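Local coordinates for protein beta-agarase D (Zobellia galactanivorans, PDB 4ASM) that cleaves beta-1,4-galactosidic linkages within agarose chains, at random and with retention of anomeric configuration, through its family GH16 catalytic domain, at residues Y199-L204 against R243-D248; V46-N51 against G121-K126. One frame throughout, in Å; residues are numbered along the deposited sequence.

Interaction 1: residues Y199-L204 against R243-D248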
ATOM      1  N   TYR A 199       0.417  14.042   0.635  1.00  7.55           N
ATOM      2  CA  TYR A 199       1.316  13.705   1.745  1.00  7.12           C
ATOM      3  C   TYR A 199       1.347  12.193   2.013  1.00  6.96           C
ATOM      4  O   TYR A 199       0.312  11.549   2.039  1.00  6.60           O
ATOM      5  CB  TYR A 199       0.890  14.407   3.033  1.00  7.52           C
ATOM      6  CG  TYR A 199       1.774  13.982   4.176  1.00  6.61           C
ATOM      7  CD1 TYR A 199       3.049  14.519   4.305  1.00  7.85           C
ATOM      8  CD2 TYR A 199       1.358  13.009   5.085  1.00  7.85           C
ATOM      9  CE1 TYR A 199       3.911  14.114   5.326  1.00  9.21           C
ATOM     10  CE2 TYR A 199       2.206  12.584   6.125  1.00  7.10           C
ATOM     11  CZ  TYR A 199       3.481  13.151   6.230  1.00  8.04           C
ATOM     12  OH  TYR A 199       4.326  12.773   7.250  1.00  7.81           O
ATOM     13  N   GLN A 200       2.549  11.669   2.226  1.00  6.84           N
ATOM     14  CA  GLN A 200       2.776  10.304   2.689  1.00  6.20           C
ATOM     15  C   GLN A 200       3.992  10.296   3.633  1.00  6.27           C
ATOM     16  O   GLN A 200       4.837  11.201   3.579  1.00  7.30           O
ATOM     17  CB  GLN A 200       3.040   9.379   1.512  1.00  6.39           C
ATOM     18  CG  GLN A 200       4.361   9.692   0.805  1.00  6.42           C
ATOM     19  CD  GLN A 200       4.546   8.873  -0.444  1.00  8.76           C
ATOM     20  OE1 GLN A 200       4.580   9.392  -1.570  1.00 14.30           O
ATOM     21  NE2 GLN A 200       4.606   7.586  -0.265  1.00  6.72           N
ATOM     22  N   PRO A 201       4.077   9.282   4.505  1.00  6.45           N
ATOM     23  CA  PRO A 201       5.256   9.181   5.368  1.00  6.44           C
ATOM     24  C   PRO A 201       6.551   9.100   4.585  1.00  5.82           C
ATOM     25  O   PRO A 201       6.683   8.317   3.635  1.00  6.45           O
ATOM     26  CB  PRO A 201       5.014   7.898   6.160  1.00  6.45           C
ATOM     27  CG  PRO A 201       3.485   7.789   6.184  1.00  6.66           C
ATOM     28  CD  PRO A 201       3.079   8.239   4.798  1.00  6.82           C
ATOM     29  N   ALA A 202       7.496   9.942   5.008  1.00  6.13           N
ATOM     30  CA  ALA A 202       8.810  10.041   4.389  1.00  5.69           C
ATOM     31  C   ALA A 202       9.932   9.965   5.430  1.00  5.47           C
ATOM     32  O   ALA A 202      11.072  10.329   5.138  1.00  6.49           O
ATOM     33  CB  ALA A 202       8.919  11.333   3.582  1.00  6.06           C
ATOM     34  N   ASP A 203       9.609   9.524   6.646  1.00  5.24           N
ATOM     35  CA  ASP A 203      10.658   9.242   7.621  1.00  5.68           C
ATOM     36  C   ASP A 203      11.424   8.002   7.180  1.00  6.28           C
ATOM     37  O   ASP A 203      10.860   7.079   6.556  1.00  6.16           O
ATOM     38  CB  ASP A 203      10.141   9.120   9.071  1.00  5.46           C
ATOM     39  CG  ASP A 203       9.067   8.061   9.261  1.00  6.10           C
ATOM     40  OD1 ASP A 203       8.009   8.140   8.583  1.00  6.19           O
ATOM     41  OD2 ASP A 203       9.253   7.192  10.140  1.00  6.48           O
ATOM     42  N   LEU A 204      12.712   7.976   7.517  1.00  6.61           N
ATOM     43  CA  LEU A 204      13.556   6.819   7.223  1.00  7.74           C
ATOM     44  C   LEU A 204      12.893   5.512   7.697  1.00  6.82           C
ATOM     45  O   LEU A 204      12.873   4.498   6.971  1.00  7.33           O
ATOM     46  CB  LEU A 204      14.932   7.002   7.868  1.00  8.81           C
ATOM     47  CG  LEU A 204      15.883   5.799   7.785  1.00 11.71           C
ATOM     48  CD1 LEU A 204      16.398   5.587   6.378  1.00 15.12           C
ATOM     49  CD2 LEU A 204      17.031   5.968   8.809  1.00 15.33           C
ATOM     50  N   ARG A 243       5.286  -1.491  13.275  1.00  6.07           N
ATOM     51  CA  ARG A 243       5.172  -0.035  13.251  1.00  5.67           C
ATOM     52  C   ARG A 243       3.825   0.429  13.794  1.00  6.08           C
ATOM     53  O   ARG A 243       2.811  -0.229  13.584  1.00  6.66           O
ATOM     54  CB  ARG A 243       5.340   0.507  11.824  1.00  6.01           C
ATOM     55  CG  ARG A 243       5.407   2.042  11.765  1.00  6.09           C
ATOM     56  CD  ARG A 243       6.095   2.468  10.516  1.00  7.47           C
ATOM     57  NE  ARG A 243       5.757   3.817  10.060  1.00  7.59           N
ATOM     58  CZ  ARG A 243       6.582   4.865  10.083  1.00  7.39           C
ATOM     59  NH1 ARG A 243       7.805   4.773  10.600  1.00  7.74           N
ATOM     60  NH2 ARG A 243       6.194   6.022   9.554  1.00  6.82           N
ATOM     61  N   ILE A 244       3.827   1.553  14.505  1.00  6.32           N
ATOM     62  CA  ILE A 244       2.595   2.217  14.913  1.00  7.08           C
ATOM     63  C   ILE A 244       2.712   3.689  14.535  1.00  7.09           C
ATOM     64  O   ILE A 244       3.757   4.316  14.793  1.00  7.17           O
ATOM     65  CB  ILE A 244       2.335   2.134  16.436  1.00  6.75           C
ATOM     66  CG1 ILE A 244       2.397   0.691  16.938  1.00  7.37           C
ATOM     67  CG2 ILE A 244       0.955   2.732  16.781  1.00  8.34           C
ATOM     68  CD1 ILE A 244       2.237   0.569  18.426  1.00  9.26           C
ATOM     69  N   LEU A 245       1.655   4.238  13.920  1.00  7.43           N
ATOM     70  CA  LEU A 245       1.483   5.685  13.781  1.00  8.73           C
ATOM     71  C   LEU A 245       0.341   6.051  14.696  1.00  8.32           C
ATOM     72  O   LEU A 245      -0.745   5.459  14.626  1.00  8.29           O
ATOM     73  CB  LEU A 245       1.122   6.098  12.346  1.00  9.73           C
ATOM     74  CG  LEU A 245       2.284   6.694  11.561  1.00 12.35           C
ATOM     75  CD1 LEU A 245       3.258   5.580  11.281  1.00 15.12           C
ATOM     76  CD2 LEU A 245       1.851   7.357  10.289  1.00 11.03           C
ATOM     77  N   ASP A 246       0.575   6.990  15.595  1.00  8.54           N
ATOM     78  CA  ASP A 246      -0.467   7.355  16.545  1.00  8.75           C
ATOM     79  C   ASP A 246      -0.500   8.860  16.688  1.00  8.48           C
ATOM     80  O   ASP A 246       0.210   9.445  17.536  1.00  8.70           O
ATOM     81  CB  ASP A 246      -0.246   6.651  17.889  1.00  8.98           C
ATOM     82  CG  ASP A 246      -1.422   6.819  18.837  1.00  9.73           C
ATOM     83  OD1 ASP A 246      -2.096   7.876  18.772  1.00 14.36           O
ATOM     84  OD2 ASP A 246      -1.680   5.890  19.655  1.00 12.18           O
ATOM     85  N   ASN A 247      -1.346   9.473  15.854  1.00  8.21           N
ATOM     86  CA  ASN A 247      -1.608  10.923  15.857  1.00  8.62           C
ATOM     87  C   ASN A 247      -0.406  11.782  15.429  1.00  7.94           C
ATOM     88  O   ASN A 247      -0.385  12.329  14.317  1.00  8.14           O
ATOM     89  CB  ASN A 247      -2.196  11.374  17.212  1.00  8.75           C
ATOM     90  CG  ASN A 247      -2.704  12.795  17.188  1.00 11.29           C
ATOM     91  OD1 ASN A 247      -2.396  13.594  18.086  1.00 15.18           O
ATOM     92  ND2 ASN A 247      -3.468  13.131  16.170  1.00 10.13           N
ATOM     93  N   ASP A 248       0.594  11.907  16.309  1.00  8.27           N
ATOM     94  CA  ASP A 248       1.738  12.789  16.081  1.00  8.07           C
ATOM     95  C   ASP A 248       3.067  12.126  16.446  1.00  8.09           C
ATOM     96  O   ASP A 248       4.088  12.796  16.555  1.00  7.85           O
ATOM     97  CB  ASP A 248       1.585  14.142  16.815  1.00  8.10           C
ATOM     98  CG  ASP A 248       1.318  13.989  18.296  1.00 10.76           C
ATOM     99  OD1 ASP A 248       1.316  12.860  18.814  1.00 10.92           O
ATOM    100  OD2 ASP A 248       1.079  15.039  18.946  1.00 11.46           O
TER
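P201 and L245 have the nearest CA atoms, 9.9 Å apart, so the loop 199-204 and the end of strand 240-246 share no backbone bond and meet through side chains alone. The main link is the salt bridge between D203 and R243, whose side chains reach for each other from opposite directions. R243 runs extended from CG to NE and offers its two terminal nitrogens end-on. R243 NH1 donates to D203 OD2 at 2.9 Å, a fairly straight bond (163° at the hydrogen) lying in the guanidinium plane; R243 NH2 donates to D203 OD1 at 3.0 Å, tilted somewhat from that plane. Both oxygens use their syn lone pairs, and the two flat groups are nearly coplanar, 21° apart, so the double grip restrains each from turning. D203 meets this fork with CG tucked between its backbone N and carbonyl carbon (chi1 57°). Beside the bridge, the P201 ring loosely meets two side chains of the strand: P201 CB comes within 4.1 Å of R243 NH2, obliquely to the guanidinium, and P201 CG within 4.4 Å of L245 CD2. All four residues are buried, so the paired charges answer one another inside the protein. M285 and Q283 of strand 282-288 also touch D203, while P201 rests on S186 and H187 of strand 183-191, the neighbour of the strand bearing E160 and E165. A two-pronged aspartate-arginine bridge thus ties a loop to a strand in the GH16 beta-sandwich, with the side chain of P201 about 8 Å from those of both glutamates, the probable nucleophile and proton donor.

Interaction 2: residues V46-N51 against G121-K126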
ATOM      1  N   VAL A  46     -15.667  -6.723 -15.078  1.00 10.04           N
ATOM      2  CA  VAL A  46     -16.568  -7.687 -14.460  1.00 10.58           C
ATOM      3  C   VAL A  46     -16.332  -7.801 -12.952  1.00 10.57           C
ATOM      4  O   VAL A  46     -15.238  -7.490 -12.439  1.00 10.43           O
ATOM      5  CB  VAL A  46     -16.419  -9.107 -15.088  1.00 10.33           C
ATOM      6  CG1 VAL A  46     -16.718  -9.103 -16.582  1.00 12.05           C
ATOM      7  CG2 VAL A  46     -15.019  -9.665 -14.819  1.00 11.34           C
ATOM      8  N   ASP A  47     -17.352  -8.271 -12.255  1.00 10.57           N
ATOM      9  CA  ASP A  47     -17.226  -8.670 -10.869  1.00 10.40           C
ATOM     10  C   ASP A  47     -16.726 -10.105 -10.848  1.00 10.57           C
ATOM     11  O   ASP A  47     -17.008 -10.889 -11.772  1.00 12.15           O
ATOM     12  CB  ASP A  47     -18.590  -8.648 -10.166  1.00 10.46           C
ATOM     13  CG  ASP A  47     -19.164  -7.253 -10.003  1.00 12.16           C
ATOM     14  OD1 ASP A  47     -18.419  -6.241 -10.032  1.00 12.14           O
ATOM     15  OD2 ASP A  47     -20.402  -7.164  -9.817  1.00 17.38           O
ATOM     16  N   PHE A  48     -16.026 -10.476  -9.784  1.00 10.21           N
ATOM     17  CA  PHE A  48     -15.599 -11.861  -9.610  1.00  9.67           C
ATOM     18  C   PHE A  48     -15.550 -12.273  -8.149  1.00 10.21           C
ATOM     19  O   PHE A  48     -15.581 -11.439  -7.249  1.00  9.51           O
ATOM     20  CB  PHE A  48     -14.282 -12.175 -10.353  1.00  9.92           C
ATOM     21  CG  PHE A  48     -13.066 -11.416  -9.858  1.00  8.49           C
ATOM     22  CD1 PHE A  48     -12.272 -11.961  -8.864  1.00  8.77           C
ATOM     23  CD2 PHE A  48     -12.685 -10.202 -10.431  1.00  8.91           C
ATOM     24  CE1 PHE A  48     -11.105 -11.310  -8.405  1.00  8.42           C
ATOM     25  CE2 PHE A  48     -11.523  -9.546  -9.979  1.00  7.83           C
ATOM     26  CZ  PHE A  48     -10.745 -10.106  -8.961  1.00  8.74           C
ATOM     27  N   GLY A  49     -15.523 -13.581  -7.933  1.00 10.11           N
ATOM     28  CA  GLY A  49     -15.532 -14.181  -6.612  1.00 10.61           C
ATOM     29  C   GLY A  49     -15.886 -15.653  -6.702  1.00 11.16           C
ATOM     30  O   GLY A  49     -16.119 -16.173  -7.794  1.00 11.59           O
ATOM     31  N   PRO A  50     -15.918 -16.328  -5.555  1.00 12.54           N
ATOM     32  CA  PRO A  50     -16.239 -17.765  -5.514  1.00 13.50           C
ATOM     33  C   PRO A  50     -17.721 -17.983  -5.764  1.00 15.87           C
ATOM     34  O   PRO A  50     -18.530 -17.096  -5.489  1.00 15.62           O
ATOM     35  CB  PRO A  50     -15.912 -18.156  -4.077  1.00 13.61           C
ATOM     36  CG  PRO A  50     -16.086 -16.859  -3.287  1.00 12.94           C
ATOM     37  CD  PRO A  50     -15.651 -15.768  -4.216  1.00 12.51           C
ATOM     38  N   ASN A  51     -18.081 -19.158  -6.274  1.00 17.89           N
ATOM     39  CA  ASN A  51     -19.498 -19.490  -6.502  1.00 20.31           C
ATOM     40  C   ASN A  51     -20.249 -18.308  -7.132  1.00 21.05           C
ATOM     41  O   ASN A  51     -19.826 -17.780  -8.162  1.00 21.32           O
ATOM     42  CB  ASN A  51     -20.157 -19.919  -5.186  1.00 21.23           C
ATOM     43  CG  ASN A  51     -21.218 -21.003  -5.379  1.00 24.73           C
ATOM     44  OD1 ASN A  51     -22.180 -20.824  -6.127  1.00 29.12           O
ATOM     45  ND2 ASN A  51     -21.049 -22.126  -4.681  1.00 29.62           N
ATOM     46  N   GLY A 121      -2.419  -5.115 -13.736  1.00  5.57           N
ATOM     47  CA  GLY A 121      -3.764  -5.296 -13.200  1.00  5.62           C
ATOM     48  C   GLY A 121      -4.049  -4.420 -11.981  1.00  5.33           C
ATOM     49  O   GLY A 121      -3.133  -3.975 -11.277  1.00  4.99           O
ATOM     50  N   CYS A 122      -5.334  -4.206 -11.724  1.00  6.13           N
ATOM     51  CA  CYS A 122      -5.795  -3.426 -10.585  1.00  5.97           C
ATOM     52  C   CYS A 122      -7.190  -3.909 -10.259  1.00  6.32           C
ATOM     53  O   CYS A 122      -8.020  -4.012 -11.171  1.00  7.32           O
ATOM     54  CB  CYS A 122      -5.833  -1.935 -10.944  1.00  6.14           C
ATOM     55  SG  CYS A 122      -6.220  -0.852  -9.548  1.00  7.31           S
ATOM     56  N   ILE A 123      -7.447  -4.207  -8.987  1.00  5.84           N
ATOM     57  CA  ILE A 123      -8.775  -4.640  -8.571  1.00  6.05           C
ATOM     58  C   ILE A 123      -9.248  -3.850  -7.375  1.00  5.64           C
ATOM     59  O   ILE A 123      -8.437  -3.329  -6.600  1.00  5.77           O
ATOM     60  CB  ILE A 123      -8.829  -6.164  -8.254  1.00  5.79           C
ATOM     61  CG1 ILE A 123      -8.080  -6.480  -6.960  1.00  5.89           C
ATOM     62  CG2 ILE A 123      -8.281  -6.965  -9.429  1.00  7.58           C
ATOM     63  CD1 ILE A 123      -8.180  -7.964  -6.568  1.00  6.73           C
ATOM     64  N   THR A 124     -10.571  -3.827  -7.194  1.00  5.57           N
ATOM     65  CA  THR A 124     -11.217  -3.187  -6.046  1.00  5.46           C
ATOM     66  C   THR A 124     -12.198  -4.180  -5.401  1.00  5.08           C
ATOM     67  O   THR A 124     -12.948  -4.860  -6.114  1.00  5.96           O
ATOM     68  CB  THR A 124     -12.033  -1.990  -6.534  1.00  5.40           C
ATOM     69  OG1 THR A 124     -11.170  -1.060  -7.207  1.00  6.34           O
ATOM     70  CG2 THR A 124     -12.689  -1.273  -5.376  1.00  7.28           C
ATOM     71  N   ASN A 125     -12.177  -4.271  -4.077  1.00  5.38           N
ATOM     72  CA  ASN A 125     -13.113  -5.096  -3.310  1.00  5.82           C
ATOM     73  C   ASN A 125     -14.474  -4.422  -3.222  1.00  6.33           C
ATOM     74  O   ASN A 125     -14.565  -3.187  -3.119  1.00  7.15           O
ATOM     75  CB  ASN A 125     -12.505  -5.379  -1.914  1.00  5.73           C
ATOM     76  CG  ASN A 125     -13.143  -6.553  -1.197  1.00  6.53           C
ATOM     77  OD1 ASN A 125     -12.462  -7.537  -0.845  1.00  8.42           O
ATOM     78  ND2 ASN A 125     -14.410  -6.451  -0.939  1.00  4.22           N
ATOM     79  N   LYS A 126     -15.540  -5.227  -3.299  1.00  7.29           N
ATOM     80  CA  LYS A 126     -16.898  -4.652  -3.307  1.00  8.03           C
ATOM     81  C   LYS A 126     -17.394  -4.268  -1.912  1.00  8.20           C
ATOM     82  O   LYS A 126     -18.456  -3.653  -1.786  1.00  9.63           O
ATOM     83  CB  LYS A 126     -17.866  -5.637  -3.952  1.00  8.83           C
ATOM     84  CG  LYS A 126     -17.489  -5.907  -5.388  1.00 11.61           C
ATOM     85  CD  LYS A 126     -18.363  -5.155  -6.334  1.00 20.36           C
ATOM     86  CE  LYS A 126     -19.478  -6.020  -6.818  1.00 21.27           C
ATOM     87  NZ  LYS A 126     -20.350  -5.212  -7.703  1.00 20.82           N
TER
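K126 NZ donates to D47 OD2 at 2.9 Å, forming a salt bridge in which the amine arrives from above the carboxylate plane, 42° out of it. D47 OD1 is also near, 3.2 Å from K126 NZ, so the ammonium group lies beyond the two oxygens and above their plane, nearer OD2. The lysine chain bends at its second and third torsions, and these kinks carry K126 CE across the aspartate, to 3.3 Å from OD2. The two side chains cross at roughly a right angle. With alanine in place of D47, the K126 ammonium would probably lose its mate in this contact and the bent chain be freer to swing. Further in, the far end of the F48 ring reaches I123 of strand 112-125, with CG held between backbone N and carbonyl carbon (chi1 64°). It is the ring edge that meets I123: CG2 lies near the ring plane, 4.0 Å from F48 CZ, and I123 CD1 is 4.1 Å from the same carbon. F39 stacks on F48, W56 meets it with ring planes at about 20°, and V84 and V86 add aliphatic contacts. Strand 56-57, hydrogen-bonded on one side to strand 47-48 and on the other to 112-125, bridges the two backbones, whose nearest CA atoms, those of D47 and K126, are 8.6 Å apart. Chemically the contact is graded: an ion pair between a partly exposed aspartate and an exposed lysine, where water would be expected to weaken its pull, gives way to a buried aromatic and aliphatic cluster that depends on shape and burial.

Interactions 1 and 2 lie on opposite sides of the chain's centre, their own centres 31 Å apart and their nearest atoms about 17 Å apart, so neither touches the other. Each lies near residues that probably bind substrate. At 199-204 against 243-248 the nearby features are the probable catalytic glutamates E160 and E165; at 46-51 against 121-126, I123 touches V84, a probable substrate-binding residue, and its side chain is about 11 Å from that of E326, another. The F48 side chain is about 12 Å from the bound calcium ion. Both contacts contain a carboxylate-cation salt bridge, buried in interaction 1 but at the surface in interaction 2.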